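PDB 1BHE: endo-polygalacturonase from Pectobacterium carotovorum subsp. carotovorum, which hydrolyses the alpha-1,4 linkages between galacturonosyl units of polygalacturonic acid and takes part in the maceration and soft-rotting of plant tissue. Local coordinates for residues I255-M260 / K282-A287; S286-V291 / N321-S326; D311-K316 / G345-K350. All coordinates share one frame; numbering follows the deposited sequence.

Contact 1: I255-M260 / K282-A287; sequences IGSETM and KSDKSA
Ser-257 and Ser-283 meet at the tight centre of this contact. With OG roughly anti to the backbone N (chi1 -152°), the Ser-283 hydroxyl reaches across to the Ser-257 carbonyl. It lies in the carbonyl plane, and its OG donates to Ser-257 O over 2.7 Å. The same OG accepts from Thr-259 OG1 at 3.2 Å, and Thr-259 OG1 in turn takes the N-H of Gly-289. Two hydroxyls thus form a relay between buried backbone groups. CG2 of Thr-259 packs near the carbonyl O of Lys-282.

The pairing at Ile-255 is regular: Lys-282 N reaches Ile-255 O at 2.9 Å in a nearly straight bond. Gly-256 follows, with its CA only 3.3 Å from Lys-282 O. The peptide bond from Gly-256 to Ser-257 is cis, and the chain turns a corner at Ser-257. These are neighbouring turns of the parallel beta-helix of glycosyl hydrolase family 28, with strands 253-256 and 277-282 running side by side. The Lys-282 chain bends at chi3 and chi4, and its CE passes the Ser-257 hydroxyl, 3.0 Å from Ser-257 OG. Its NZ makes a salt bridge to Asp-224.

Toward Asp-284 the fit is looser. A water bridges the side chains, accepting from Ser-257 OG and donating to Asp-284 OD2 at 2.9 Å. Asp-284 OD1 closes an Asx turn by accepting from Ser-286 N.

Glu-258, Met-260 and Ala-287 are partly exposed. Here Thr-259 N bonds to Ala-287 O at 3.0 Å. Ala-287 CB rests on the backbone of Glu-258, and Met-260 SD lies 3.6 Å from Ala-287 O.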
# COMPACT_ATOMS: atom_id res chain seq x y z
N ILE A 255 -2.38 8.13 -6.85
CA ILE A 255 -2.18 7.45 -8.12
C ILE A 255 -0.82 7.94 -8.64
O ILE A 255 -0.64 9.16 -8.72
CB ILE A 255 -3.27 7.70 -9.15
CG1 ILE A 255 -4.59 7.02 -8.76
CG2 ILE A 255 -2.86 7.23 -10.55
CD1 ILE A 255 -5.78 7.52 -9.56
N GLY A 256 0.11 7.04 -8.93
CA GLY A 256 1.43 7.45 -9.41
C GLY A 256 2.50 7.10 -8.38
O GLY A 256 2.19 6.48 -7.37
N SER A 257 3.74 7.45 -8.66
CA SER A 257 4.14 8.22 -9.83
C SER A 257 4.17 7.46 -11.14
O SER A 257 4.15 8.04 -12.24
CB SER A 257 5.53 8.83 -9.55
OG SER A 257 5.38 9.83 -8.55
N GLU A 258 4.21 6.13 -11.06
CA GLU A 258 4.18 5.32 -12.28
C GLU A 258 2.74 5.32 -12.76
O GLU A 258 1.86 4.75 -12.11
CB GLU A 258 4.77 3.94 -12.01
CG GLU A 258 6.21 4.02 -11.51
CD GLU A 258 6.33 4.17 -10.01
OE1 GLU A 258 5.33 4.35 -9.30
OE2 GLU A 258 7.46 4.10 -9.49
N THR A 259 2.47 6.03 -13.87
CA THR A 259 1.11 6.13 -14.37
C THR A 259 1.00 5.60 -15.79
O THR A 259 0.28 6.18 -16.61
CB THR A 259 0.57 7.58 -14.33
OG1 THR A 259 1.44 8.46 -15.05
CG2 THR A 259 0.42 8.07 -12.90
N MET A 260 1.60 4.46 -16.09
CA MET A 260 1.54 3.88 -17.43
C MET A 260 0.28 3.06 -17.66
O MET A 260 0.35 1.85 -17.91
CB MET A 260 2.79 3.03 -17.68
CG MET A 260 4.08 3.83 -17.58
SD MET A 260 4.05 5.24 -18.71
CE MET A 260 3.92 4.42 -20.29
N LYS A 282 -0.11 11.93 -9.33
CA LYS A 282 1.22 12.49 -9.53
C LYS A 282 2.09 11.68 -10.47
O LYS A 282 1.97 10.46 -10.57
CB LYS A 282 1.92 12.58 -8.16
CG LYS A 282 2.08 11.22 -7.48
CD LYS A 282 2.91 11.33 -6.21
CE LYS A 282 3.75 10.09 -5.99
NZ LYS A 282 3.17 9.22 -4.93
N SER A 283 3.01 12.38 -11.14
CA SER A 283 3.95 11.74 -12.04
C SER A 283 5.10 12.67 -12.39
O SER A 283 5.25 13.76 -11.83
CB SER A 283 3.23 11.26 -13.31
OG SER A 283 3.90 10.14 -13.86
N ASP A 284 5.94 12.23 -13.31
CA ASP A 284 7.07 13.03 -13.78
C ASP A 284 7.34 12.63 -15.23
O ASP A 284 6.65 11.74 -15.74
CB ASP A 284 8.30 12.84 -12.90
CG ASP A 284 8.68 11.38 -12.72
OD1 ASP A 284 9.15 10.77 -13.70
OD2 ASP A 284 8.50 10.84 -11.60
N LYS A 285 8.39 13.16 -15.83
CA LYS A 285 8.72 12.84 -17.22
C LYS A 285 9.21 11.41 -17.43
O LYS A 285 9.21 10.96 -18.58
CB LYS A 285 9.77 13.82 -17.76
CG LYS A 285 9.20 15.13 -18.27
CD LYS A 285 10.26 15.92 -19.03
CE LYS A 285 10.60 17.22 -18.32
NZ LYS A 285 10.83 18.33 -19.30
N SER A 286 9.63 10.70 -16.39
CA SER A 286 10.13 9.35 -16.54
C SER A 286 9.06 8.26 -16.47
O SER A 286 9.35 7.14 -16.90
CB SER A 286 11.18 9.07 -15.45
OG SER A 286 10.53 8.76 -14.22
N ALA A 287 7.87 8.55 -15.96
CA ALA A 287 6.87 7.49 -15.80
C ALA A 287 5.44 7.89 -16.08
O ALA A 287 4.51 7.14 -15.73
CB ALA A 287 6.99 6.97 -14.36
O HOH W 1 7.47 11.68 -9.07

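Contact 2: S286-V291 / N321-S326; sequences SAAGVV and NVPDWS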
# COMPACT_ATOMS: atom_id res chain seq x y z
N SER A 286 9.63 10.70 -16.39
CA SER A 286 10.13 9.35 -16.54
C SER A 286 9.06 8.26 -16.47
O SER A 286 9.35 7.14 -16.90
CB SER A 286 11.18 9.07 -15.45
OG SER A 286 10.53 8.76 -14.22
N ALA A 287 7.87 8.55 -15.96
CA ALA A 287 6.87 7.49 -15.80
C ALA A 287 5.44 7.89 -16.08
O ALA A 287 4.51 7.14 -15.73
CB ALA A 287 6.99 6.97 -14.36
N ALA A 288 5.21 9.03 -16.71
CA ALA A 288 3.86 9.49 -17.01
C ALA A 288 3.23 8.73 -18.17
O ALA A 288 3.88 8.45 -19.18
CB ALA A 288 3.89 10.98 -17.33
N GLY A 289 1.94 8.41 -18.03
CA GLY A 289 1.21 7.76 -19.12
C GLY A 289 -0.27 8.11 -19.04
O GLY A 289 -0.64 9.15 -18.50
N VAL A 290 -1.11 7.17 -19.47
CA VAL A 290 -2.55 7.35 -19.43
C VAL A 290 -3.16 7.07 -18.07
O VAL A 290 -2.96 6.03 -17.46
CB VAL A 290 -3.26 6.44 -20.46
CG1 VAL A 290 -4.77 6.56 -20.38
CG2 VAL A 290 -2.79 6.76 -21.88
N VAL A 291 -3.97 8.01 -17.61
CA VAL A 291 -4.80 7.91 -16.42
C VAL A 291 -6.20 8.27 -16.91
O VAL A 291 -6.42 9.42 -17.33
CB VAL A 291 -4.39 8.80 -15.25
CG1 VAL A 291 -5.45 8.79 -14.16
CG2 VAL A 291 -3.04 8.39 -14.66
N ASN A 321 8.27 11.01 -21.48
CA ASN A 321 6.91 10.56 -21.21
C ASN A 321 5.97 11.73 -20.97
O ASN A 321 6.29 12.71 -20.30
CB ASN A 321 6.88 9.57 -20.04
CG ASN A 321 7.57 8.27 -20.40
OD1 ASN A 321 6.96 7.39 -21.00
ND2 ASN A 321 8.85 8.13 -20.06
N VAL A 322 4.81 11.66 -21.60
CA VAL A 322 3.78 12.68 -21.51
C VAL A 322 2.54 12.09 -20.84
O VAL A 322 2.07 11.02 -21.23
CB VAL A 322 3.40 13.21 -22.91
CG1 VAL A 322 2.13 14.04 -22.89
CG2 VAL A 322 4.54 14.02 -23.51
N PRO A 323 1.99 12.81 -19.87
CA PRO A 323 0.77 12.40 -19.20
C PRO A 323 -0.47 12.62 -20.05
O PRO A 323 -0.65 13.69 -20.62
CB PRO A 323 0.72 13.31 -17.97
CG PRO A 323 1.42 14.56 -18.42
CD PRO A 323 2.50 14.11 -19.36
N ASP A 324 -1.32 11.60 -20.13
CA ASP A 324 -2.57 11.68 -20.88
C ASP A 324 -3.68 11.33 -19.89
O ASP A 324 -4.09 10.18 -19.74
CB ASP A 324 -2.61 10.78 -22.10
CG ASP A 324 -3.92 10.88 -22.86
OD1 ASP A 324 -4.73 11.79 -22.59
OD2 ASP A 324 -4.15 10.05 -23.76
N TRP A 325 -4.01 12.32 -19.07
CA TRP A 325 -4.95 12.16 -17.97
C TRP A 325 -6.30 12.78 -18.32
O TRP A 325 -6.37 13.96 -18.66
CB TRP A 325 -4.34 12.75 -16.70
CG TRP A 325 -3.02 12.20 -16.26
CD1 TRP A 325 -2.35 11.11 -16.74
CD2 TRP A 325 -2.19 12.70 -15.20
NE1 TRP A 325 -1.16 10.91 -16.09
CE2 TRP A 325 -1.05 11.87 -15.12
CE3 TRP A 325 -2.31 13.76 -14.30
CZ2 TRP A 325 -0.03 12.08 -14.19
CZ3 TRP A 325 -1.30 13.96 -13.38
CH2 TRP A 325 -0.17 13.13 -13.33
N SER A 326 -7.36 11.97 -18.27
CA SER A 326 -8.69 12.48 -18.61
C SER A 326 -9.80 11.79 -17.84
O SER A 326 -9.59 10.79 -17.14
CB SER A 326 -8.93 12.38 -20.12
OG SER A 326 -8.89 11.03 -20.56
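Two successive turns of the parallel beta-helix pair here, Val-290 beside Asp-324 and Val-291 beside Trp-325. Three backbone bonds hold the parallel ladder: Asp-324 N to Gly-289 O, Val-291 N to Asp-324 O, and Ser-326 N to Val-291 O, the last at 2.9 Å.

The Trp-325 side chain leans toward the partner strand, presenting a face to Val-291 and its CD1-NE1 edge to Gly-289 O, which lies near the ring plane. CG2 of Val-291 is anti to its own carbonyl carbon, which puts this methyl over the five-membered ring, 3.8 Å from the centroid, in a CH-pi contact. CB of Val-291 comes within 3.4 Å of Trp-325 CD1. Pro-323 CB lies against the opposite face of the indole, offset toward the rim. On the other face of the ladder, Val-290 and Asp-324 point the same way side by side.

Before the strands begin, Ala-288 CB packs on the Pro-323 ring, 4.0 Å from CD. Asn-321 CB approaches Ala-288 O, and its ND2 donates to Lys-285 O.

Strand 290-302 has strand 258-273 as its other neighbour, where Thr-259 touches both Val-291 and Trp-325. Strand 324-335 pairs onward with strand 352-360.

Contact 3: D311-K316 / G345-K350; sequences DTVYEK and GENAKK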
# COMPACT_ATOMS: atom_id res chain seq x y z
N ASP A 311 -0.45 16.61 -10.01
CA ASP A 311 0.85 17.11 -10.41
C ASP A 311 1.57 16.23 -11.42
O ASP A 311 1.98 15.11 -11.10
CB ASP A 311 1.75 17.27 -9.17
CG ASP A 311 2.86 18.28 -9.40
OD1 ASP A 311 3.22 18.51 -10.57
OD2 ASP A 311 3.37 18.84 -8.41
N THR A 312 1.79 16.77 -12.61
CA THR A 312 2.47 16.05 -13.67
C THR A 312 3.98 16.22 -13.61
O THR A 312 4.71 15.54 -14.34
CB THR A 312 2.00 16.49 -15.07
OG1 THR A 312 2.40 17.85 -15.26
CG2 THR A 312 0.49 16.36 -15.21
N VAL A 313 4.49 17.10 -12.76
CA VAL A 313 5.93 17.28 -12.60
C VAL A 313 6.27 17.25 -11.11
O VAL A 313 6.96 18.12 -10.58
CB VAL A 313 6.46 18.58 -13.22
CG1 VAL A 313 6.58 18.47 -14.74
CG2 VAL A 313 5.57 19.76 -12.86
N TYR A 314 5.78 16.22 -10.42
CA TYR A 314 6.01 16.06 -8.99
C TYR A 314 7.49 16.18 -8.65
O TYR A 314 7.88 16.97 -7.79
CB TYR A 314 5.43 14.74 -8.50
CG TYR A 314 5.58 14.45 -7.03
CD1 TYR A 314 4.96 15.23 -6.07
CD2 TYR A 314 6.36 13.38 -6.60
CE1 TYR A 314 5.11 14.96 -4.72
CE2 TYR A 314 6.51 13.10 -5.25
CZ TYR A 314 5.88 13.90 -4.32
OH TYR A 314 6.03 13.62 -2.97
N GLU A 315 8.32 15.37 -9.30
CA GLU A 315 9.76 15.46 -9.18
C GLU A 315 10.35 15.79 -10.56
O GLU A 315 9.70 15.54 -11.57
CB GLU A 315 10.40 14.16 -8.71
CG GLU A 315 9.94 13.62 -7.37
CD GLU A 315 10.43 12.19 -7.21
OE1 GLU A 315 11.66 12.01 -7.11
OE2 GLU A 315 9.59 11.27 -7.20
N LYS A 316 11.57 16.32 -10.57
CA LYS A 316 12.23 16.63 -11.84
C LYS A 316 13.13 15.46 -12.22
O LYS A 316 14.15 15.20 -11.58
CB LYS A 316 12.99 17.94 -11.80
CG LYS A 316 13.92 18.16 -10.62
CD LYS A 316 15.17 18.93 -11.02
CE LYS A 316 14.98 20.43 -10.87
NZ LYS A 316 15.49 20.93 -9.56
N GLY A 345 -0.48 20.83 -14.79
CA GLY A 345 -0.50 20.01 -15.99
C GLY A 345 0.65 20.26 -16.95
O GLY A 345 0.52 20.02 -18.15
N GLU A 346 1.80 20.70 -16.43
CA GLU A 346 2.99 20.91 -17.26
C GLU A 346 3.34 19.62 -17.98
O GLU A 346 3.14 18.52 -17.45
CB GLU A 346 4.14 21.38 -16.37
CG GLU A 346 5.42 21.80 -17.06
CD GLU A 346 6.51 22.21 -16.08
OE1 GLU A 346 6.21 22.94 -15.12
OE2 GLU A 346 7.67 21.80 -16.27
N ASN A 347 3.81 19.68 -19.22
CA ASN A 347 4.19 18.51 -19.99
C ASN A 347 3.02 17.76 -20.61
O ASN A 347 3.26 16.83 -21.40
CB ASN A 347 5.04 17.54 -19.15
CG ASN A 347 6.45 18.03 -18.89
OD1 ASN A 347 7.06 18.73 -19.70
ND2 ASN A 347 6.98 17.68 -17.72
N ALA A 348 1.78 18.12 -20.33
CA ALA A 348 0.62 17.55 -21.00
C ALA A 348 0.38 18.34 -22.28
O ALA A 348 0.38 19.58 -22.24
CB ALA A 348 -0.61 17.63 -20.11
N LYS A 349 0.18 17.66 -23.40
CA LYS A 349 -0.04 18.32 -24.68
C LYS A 349 -1.09 19.42 -24.59
O LYS A 349 -0.85 20.56 -24.98
CB LYS A 349 -0.41 17.30 -25.75
CG LYS A 349 0.67 16.26 -26.01
CD LYS A 349 1.84 16.84 -26.78
CE LYS A 349 3.17 16.31 -26.26
NZ LYS A 349 4.32 17.01 -26.89
N LYS A 350 -2.28 19.08 -24.10
CA LYS A 350 -3.36 20.04 -23.92
C LYS A 350 -3.67 20.16 -22.43
O LYS A 350 -3.27 19.31 -21.64
CB LYS A 350 -4.62 19.61 -24.68
CG LYS A 350 -4.43 19.44 -26.17
CD LYS A 350 -5.36 18.39 -26.74
CE LYS A 350 -4.58 17.27 -27.42
NZ LYS A 350 -4.31 17.57 -28.85
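Thr-312 and Val-313 lean on Glu-346 and Asn-347 where two loops of successive beta-helix turns meet. The first loop leaves strand 306-311 and the second leaves strand 340-344. Each is shaped by a local turn. Asp-311 OD1 accepts from Val-313 N at 2.9 Å, an Asx turn, and the donor approaches from above the carboxylate plane. Gly-345 to Ala-348 form a type II turn, with Asn-347 at the third position and a positive phi of 80°.

Thr-312 places OG1 between its backbone N and carbonyl carbon (chi1 66°). This brings OG1 to Glu-346 O, where the modelled 2.4 Å is too short to be taken literally. Asn-344 O is a second acceptor for OG1, and the single hydroxyl proton has to serve the two. The methyl CG2 lies 3.9 Å from Gly-345 CA.

Val-313 spreads its two methyls against the second loop. CG2 faces CB and OE1 of Glu-346, and CG1 lies 3.8 Å from Glu-346 OE2. The Glu-346 chain is extended through CG and CD, with CG anti to the backbone N (chi1 -173°), and crosses Val-313 at about a right angle. Its OE1 has a weak, long ion pair with Lys-370.

Asn-347 crosses Val-313 in the same manner. Its ND2 is buried with no hydrogen-bond partner in the model and lies 3.1 Å from Val-313 CG1, a short approach that leaves the amide placement somewhat doubtful.

In the fold
The three contacts join successive turns of the beta-helix and lie close together, with centres about 7 Å apart for contacts 1 and 2 and about 9 Å for the other two pairs. Contacts 1 and 2 share Ser-286 and Ala-287. Ser-283 of contact 1 ties to contact 3 through probable hydrogen bonds from its N to Asp-311 O and from Tyr-314 N to its O, each 2.9 Å. Trp-325 of contact 2 reaches contact 3, with CZ3 3.5 Å from Thr-312 CG2. Contact 1 is nearest the active site: the Lys-282 side chain is about 6 Å from that of His-251, an inferred active-site residue, and about 8 Å from that of Asp-223, the predicted proton donor.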